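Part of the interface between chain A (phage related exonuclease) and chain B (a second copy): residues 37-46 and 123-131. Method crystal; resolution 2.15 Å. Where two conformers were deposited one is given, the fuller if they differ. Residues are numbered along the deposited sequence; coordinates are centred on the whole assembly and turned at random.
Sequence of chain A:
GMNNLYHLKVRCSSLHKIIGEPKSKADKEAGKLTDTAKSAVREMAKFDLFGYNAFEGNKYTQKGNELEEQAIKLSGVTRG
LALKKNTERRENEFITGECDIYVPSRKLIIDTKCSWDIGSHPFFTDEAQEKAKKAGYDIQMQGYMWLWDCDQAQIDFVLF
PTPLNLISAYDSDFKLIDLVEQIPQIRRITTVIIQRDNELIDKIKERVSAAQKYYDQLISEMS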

ATOM      1  N   ALA A  37      17.829   0.052   1.301  1.00 13.97           N
ATOM      2  CA  ALA A  37      18.875  -0.581   2.104  1.00 13.15           C
ATOM      3  C   ALA A  37      19.141   0.258   3.356  1.00 12.53           C
ATOM      4  O   ALA A  37      19.245  -0.276   4.470  1.00 10.84           O
ATOM      5  CB  ALA A  37      20.190  -0.790   1.274  1.00 11.95           C
ATOM      6  N   LYS A  38      19.217   1.568   3.170  1.00 12.49           N
ATOM      7  CA  LYS A  38      19.455   2.473   4.295  1.00 13.25           C
ATOM      8  C   LYS A  38      18.354   2.437   5.325  1.00 12.83           C
ATOM      9  O   LYS A  38      18.613   2.450   6.507  1.00 11.82           O
ATOM     10  CB  LYS A  38      19.638   3.880   3.808  1.00 13.33           C
ATOM     11  CG  LYS A  38      20.950   4.050   3.100  1.00 15.92           C
ATOM     12  CD  LYS A  38      20.898   5.274   2.218  1.00 20.12           C
ATOM     13  CE  LYS A  38      21.541   6.437   2.815  1.00 22.87           C
ATOM     14  NZ  LYS A  38      21.993   7.361   1.675  1.00 22.59           N
ATOM     15  N   SER A  39      17.130   2.363   4.853  1.00 13.13           N
ATOM     16  CA  SER A  39      15.996   2.262   5.738  1.00 14.03           C
ATOM     17  C   SER A  39      16.073   0.950   6.561  1.00 13.62           C
ATOM     18  O   SER A  39      15.863   0.960   7.777  1.00 13.46           O
ATOM     19  CB  SER A  39      14.702   2.355   4.933  1.00 14.35           C
ATOM     20  OG  SER A  39      13.610   2.153   5.792  1.00 16.81           O
ATOM     21  N   ALA A  40      16.438  -0.156   5.925  1.00 12.54           N
ATOM     22  CA  ALA A  40      16.610  -1.414   6.653  1.00 12.33           C
ATOM     23  C   ALA A  40      17.757  -1.348   7.674  1.00 12.14           C
ATOM     24  O   ALA A  40      17.638  -1.856   8.792  1.00 12.02           O
ATOM     25  CB  ALA A  40      16.811  -2.602   5.677  1.00 11.27           C
ATOM     26  N   VAL A  41      18.875  -0.741   7.291  1.00 12.05           N
ATOM     27  CA  VAL A  41      20.017  -0.630   8.195  1.00 11.60           C
ATOM     28  C   VAL A  41      19.671   0.258   9.424  1.00 11.73           C
ATOM     29  O   VAL A  41      20.116   0.009  10.532  1.00 10.78           O
ATOM     30  CB  VAL A  41      21.290  -0.084   7.448  1.00 12.09           C
ATOM     31  CG1 VAL A  41      22.450   0.183   8.466  1.00 10.24           C
ATOM     32  CG2 VAL A  41      21.726  -1.114   6.296  1.00  8.96           C
ATOM     33  N   ARG A  42      18.843   1.268   9.227  1.00 11.82           N
ATOM     34  CA  ARG A  42      18.381   2.075  10.370  1.00 12.23           C
ATOM     35  C   ARG A  42      17.567   1.247  11.353  1.00 12.13           C
ATOM     36  O   ARG A  42      17.646   1.469  12.554  1.00 10.55           O
ATOM     37  CB  ARG A  42      17.501   3.211   9.895  1.00 12.33           C
ATOM     38  CG  ARG A  42      18.256   4.347   9.267  1.00 13.68           C
ATOM     39  CD  ARG A  42      17.241   5.235   8.552  1.00 16.75           C
ATOM     40  NE  ARG A  42      17.925   6.068   7.621  1.00 19.09           N
ATOM     41  CZ  ARG A  42      17.417   6.565   6.523  1.00 21.36           C
ATOM     42  NH1 ARG A  42      16.153   6.345   6.187  1.00 22.45           N
ATOM     43  NH2 ARG A  42      18.184   7.328   5.762  1.00 24.82           N
ATOM     44  N   GLU A  43      16.758   0.325  10.842  1.00 11.57           N
ATOM     45  CA  GLU A  43      15.975  -0.526  11.731  1.00 12.98           C
ATOM     46  C   GLU A  43      16.898  -1.433  12.542  1.00 13.17           C
ATOM     47  O   GLU A  43      16.654  -1.699  13.745  1.00 14.22           O
ATOM     48  CB  GLU A  43      14.980  -1.382  10.960  1.00 12.92           C
ATOM     49  CG  GLU A  43      13.876  -0.603  10.306  1.00 16.50           C
ATOM     50  CD  GLU A  43      12.870  -1.488   9.528  1.00 21.69           C
ATOM     51  OE1 GLU A  43      13.218  -2.602   9.128  1.00 22.46           O
ATOM     52  OE2 GLU A  43      11.736  -1.034   9.299  1.00 29.77           O
HETATM   53  N   MSE A  44      17.954  -1.899  11.892  1.00 12.78           N
HETATM   54  CA  MSE A  44      18.935  -2.740  12.561  1.00 12.58           C
HETATM   55  C   MSE A  44      19.666  -1.905  13.599  1.00 12.07           C
HETATM   56  O   MSE A  44      19.860  -2.372  14.709  1.00 13.65           O
HETATM   57  CB  MSE A  44      19.926  -3.350  11.548  1.00 11.90           C
HETATM   58  CG  MSE A  44      19.264  -4.337  10.549  1.00 14.05           C
HETATM   59 SE   MSE A  44      20.409  -4.676   8.967  0.75 13.28          SE
HETATM   60  CE  MSE A  44      19.114  -5.538   7.828  1.00 10.46           C
ATOM     61  N   ALA A  45      20.091  -0.682  13.243  1.00 10.82           N
ATOM     62  CA  ALA A  45      20.754   0.196  14.211  1.00 10.14           C
ATOM     63  C   ALA A  45      19.841   0.472  15.424  1.00  9.53           C
ATOM     64  O   ALA A  45      20.290   0.394  16.548  1.00  8.42           O
ATOM     65  CB  ALA A  45      21.198   1.499  13.561  1.00  9.84           C
ATOM     66  N   LYS A  46      18.566   0.776  15.186  1.00  8.94           N
ATOM     67  CA  LYS A  46      17.649   1.095  16.291  1.00  8.83           C
ATOM     68  C   LYS A  46      17.342  -0.140  17.163  1.00  8.92           C
ATOM     69  O   LYS A  46      17.069  -0.016  18.357  1.00  9.42           O
ATOM     70  CB  LYS A  46      16.345   1.702  15.773  1.00  8.13           C
ATOM     71  CG  LYS A  46      16.475   3.086  15.159  1.00  8.93           C
ATOM     72  CD  LYS A  46      15.097   3.666  14.776  1.00  7.33           C
ATOM     73  CE  LYS A  46      15.227   4.778  13.757  1.00  8.04           C
ATOM     74  NZ  LYS A  46      13.905   5.287  13.315  1.00  5.77           N
TER
ATOM     75  N   PHE B 123      15.840   9.506  14.631  1.00 12.36           N
ATOM     76  CA  PHE B 123      17.006   9.713  15.411  1.00 12.02           C
ATOM     77  C   PHE B 123      18.143  10.251  14.566  1.00 12.47           C
ATOM     78  O   PHE B 123      18.937  11.044  15.066  1.00 14.23           O
ATOM     79  CB  PHE B 123      17.486   8.399  16.048  1.00 11.66           C
ATOM     80  CG  PHE B 123      16.626   7.924  17.197  1.00 10.84           C
ATOM     81  CD1 PHE B 123      16.888   8.348  18.490  1.00 10.40           C
ATOM     82  CD2 PHE B 123      15.590   7.032  16.985  1.00  9.99           C
ATOM     83  CE1 PHE B 123      16.116   7.915  19.561  1.00 10.21           C
ATOM     84  CE2 PHE B 123      14.819   6.607  18.041  1.00 12.18           C
ATOM     85  CZ  PHE B 123      15.095   7.062  19.345  1.00 11.24           C
ATOM     86  N   PHE B 124      18.264   9.787  13.313  1.00 11.16           N
ATOM     87  CA  PHE B 124      19.485  10.008  12.531  1.00  9.88           C
ATOM     88  C   PHE B 124      19.305  11.221  11.663  1.00  9.38           C
ATOM     89  O   PHE B 124      18.226  11.458  11.204  1.00  8.13           O
ATOM     90  CB  PHE B 124      19.809   8.738  11.760  1.00  8.91           C
ATOM     91  CG  PHE B 124      19.924   7.542  12.666  1.00  9.42           C
ATOM     92  CD1 PHE B 124      20.923   7.491  13.624  1.00  7.26           C
ATOM     93  CD2 PHE B 124      19.011   6.499  12.607  1.00  7.52           C
ATOM     94  CE1 PHE B 124      21.012   6.408  14.495  1.00  7.92           C
ATOM     95  CE2 PHE B 124      19.101   5.426  13.455  1.00  7.77           C
ATOM     96  CZ  PHE B 124      20.099   5.388  14.420  1.00  8.03           C
ATOM     97  N   THR B 125      20.362  11.995  11.440  1.00  9.44           N
ATOM     98  CA  THR B 125      20.171  13.269  10.738  0.50  9.56           C
ATOM     99  C   THR B 125      19.658  13.102   9.304  1.00  9.33           C
ATOM    100  O   THR B 125      18.751  13.864   8.907  1.00  8.85           O
ATOM    101  CB  THR B 125      21.406  14.161  10.754  0.50  9.87           C
ATOM    102  OG1 THR B 125      22.534  13.430  10.263  0.50 10.89           O
ATOM    103  CG2 THR B 125      21.667  14.649  12.166  0.50  9.66           C
ATOM    104  N   ASP B 126      20.187  12.126   8.544  1.00  8.63           N
ATOM    105  CA  ASP B 126      19.676  11.863   7.177  1.00  9.13           C
ATOM    106  C   ASP B 126      18.203  11.437   7.233  1.00  8.71           C
ATOM    107  O   ASP B 126      17.385  11.930   6.462  1.00  9.84           O
ATOM    108  CB  ASP B 126      20.558  10.899   6.341  1.00  8.77           C
ATOM    109  CG  ASP B 126      20.688   9.480   6.939  1.00 10.32           C
ATOM    110  OD1 ASP B 126      20.417   9.273   8.139  1.00 12.32           O
ATOM    111  OD2 ASP B 126      21.112   8.556   6.194  1.00  9.70           O
ATOM    112  N   GLU B 127      17.876  10.620   8.206  1.00  8.64           N
ATOM    113  CA  GLU B 127      16.532  10.144   8.422  1.00  9.05           C
ATOM    114  C   GLU B 127      15.547  11.272   8.702  1.00  9.64           C
ATOM    115  O   GLU B 127      14.432  11.268   8.168  1.00  9.51           O
ATOM    116  CB  GLU B 127      16.519   9.141   9.588  1.00  9.47           C
ATOM    117  CG  GLU B 127      15.200   8.378   9.757  1.00 10.17           C
ATOM    118  CD  GLU B 127      15.179   7.505  11.019  1.00 14.06           C
ATOM    119  OE1 GLU B 127      16.124   7.610  11.900  1.00 13.47           O
ATOM    120  OE2 GLU B 127      14.194   6.745  11.135  1.00 11.46           O
ATOM    121  N   ALA B 128      15.957  12.227   9.532  1.00  9.58           N
ATOM    122  CA  ALA B 128      15.138  13.393   9.874  1.00  9.97           C
ATOM    123  C   ALA B 128      14.909  14.275   8.668  1.00 10.38           C
ATOM    124  O   ALA B 128      13.788  14.707   8.421  1.00 10.57           O
ATOM    125  CB  ALA B 128      15.770  14.175  11.010  1.00  8.31           C
ATOM    126  N   GLN B 129      15.968  14.554   7.919  1.00 11.69           N
ATOM    127  CA  GLN B 129      15.872  15.337   6.687  1.00 12.46           C
ATOM    128  C   GLN B 129      14.903  14.729   5.690  1.00 12.28           C
ATOM    129  O   GLN B 129      14.082  15.430   5.111  1.00 12.50           O
ATOM    130  CB  GLN B 129      17.253  15.480   6.038  1.00 12.70           C
ATOM    131  CG  GLN B 129      18.046  16.607   6.665  1.00 18.21           C
ATOM    132  CD  GLN B 129      19.563  16.437   6.550  1.00 24.83           C
ATOM    133  OE1 GLN B 129      20.055  15.460   5.993  1.00 31.22           O
ATOM    134  NE2 GLN B 129      20.302  17.389   7.092  1.00 28.20           N
ATOM    135  N   GLU B 130      15.013  13.422   5.472  1.00 12.85           N
ATOM    136  CA  GLU B 130      14.118  12.733   4.569  1.00 13.07           C
ATOM    137  C   GLU B 130      12.715  12.748   5.103  1.00 12.64           C
ATOM    138  O   GLU B 130      11.771  12.870   4.323  1.00 11.49           O
ATOM    139  CB  GLU B 130      14.503  11.271   4.390  1.00 13.87           C
ATOM    140  CG  GLU B 130      15.541  11.047   3.374  1.00 19.21           C
ATOM    141  CD  GLU B 130      16.223   9.667   3.505  1.00 24.16           C
ATOM    142  OE1 GLU B 130      15.534   8.661   3.861  1.00 26.80           O
ATOM    143  OE2 GLU B 130      17.452   9.609   3.252  1.00 29.03           O
ATOM    144  N   LYS B 131      12.546  12.539   6.408  1.00 12.05           N
ATOM    145  CA  LYS B 131      11.184  12.502   6.943  1.00 13.69           C
ATOM    146  C   LYS B 131      10.492  13.869   6.725  1.00 14.14           C
ATOM    147  O   LYS B 131       9.326  13.925   6.333  1.00 13.59           O
ATOM    148  CB  LYS B 131      11.132  12.084   8.416  1.00 13.89           C
ATOM    149  CG  LYS B 131       9.707  11.796   8.881  1.00 16.54           C
ATOM    150  CD  LYS B 131       9.607  11.187  10.304  1.00 18.85           C
ATOM    151  CE  LYS B 131       8.123  10.758  10.609  1.00 18.96           C
ATOM    152  NZ  LYS B 131       7.894  10.407  12.059  1.00 20.71           N
TER
HETATM  153  O   HOH W   1      16.093   5.769   3.169  1.00 29.20           O

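The most distinctive feature of this contact is the guanidinium of Arg A42, which lies among three acidic side chains within about one turn of the partner helix, Asp B126, Glu B127 and Glu B130, yet is charge-paired with only two of them. Asp B126 and Glu B130, one helical turn apart, meet the guanidinium at its edge, near its plane, where its N-H groups point. Glu B127 instead lays its aliphatic part over one face, with CB 3.9 Å from Arg A42 NE, and sends its carboxylate on to a different base. Both salt bridges of the arginine are made through long, weak hydrogen bonds: Arg A42 NH2 donates to Asp B126 OD2 at 3.2 Å, and Arg A42 NH1 donates to Glu B130 OE1 at 3.3 Å. A further weak bond, from Arg A42 NH2 to Glu B130 OE2 at 3.5 Å, makes the arrangement with Glu B130 two-pronged. A water reinforces this link, its oxygen accepting a weak hydrogen bond from Arg A42 NH1 (3.1 Å) and donating to Glu B130 OE1 (3.0 Å).

The shortest polar contact is the salt bridge in which Lys A46 NZ donates to Glu B127 OE2 at 2.6 Å. The CA-to-CB bond of Lys A46 points sideways, but its side chain, with chi1 m and the remaining angles t, is extended and carries the ammonium group to the acid. Glu B127 is likewise extended, with chi1 and chi2 both t. Its other carboxylate oxygen faces back along its own chain: Phe B124 N donates a weak hydrogen bond to Glu B127 OE1 at 3.4 Å, so the glutamate joins the start of its helix to the lysine of the other copy. Phe B124 occupies the N-cap position of that helix.

Around these charges, the aliphatic parts of the basic residues pack on aromatic rings. Phe B124, buried and directed toward chain A, meets three residues obliquely: its CD2 lies 4.0 Å from Arg A42 CG, its CE2 lies 3.9 Å from Lys A46 CG, and its CZ lies 4.1 Å from Ala A45 CB. Arginine and lysine suit these places because their methylene groups contact the ring while their charged ends continue away from the ring to the acids; the methyl of Ala A45 adds a purely apolar contact to the ring. Phe B123 adds a lesser contact, its CD2 at the ring edge standing 4.0 Å from Lys A46 CE.

The helices themselves remain well apart, with axes no closer than 11.7 Å and N-to-C directions at 125°. Long side chains therefore bridge most of the gap, and the contacting residues of chain A, Lys A38, Arg A42, Ala A45 and Lys A46, recur at helical spacing. The two stretches together bury 410 Å², of which Arg A42 contributes the largest share, 103 Å², followed by Lys A46 with 75 Å². Lys A38 contributes little area, 16 Å²: its CE comes within 4.0 Å of Asp B126 OD2, but it forms no salt bridge there.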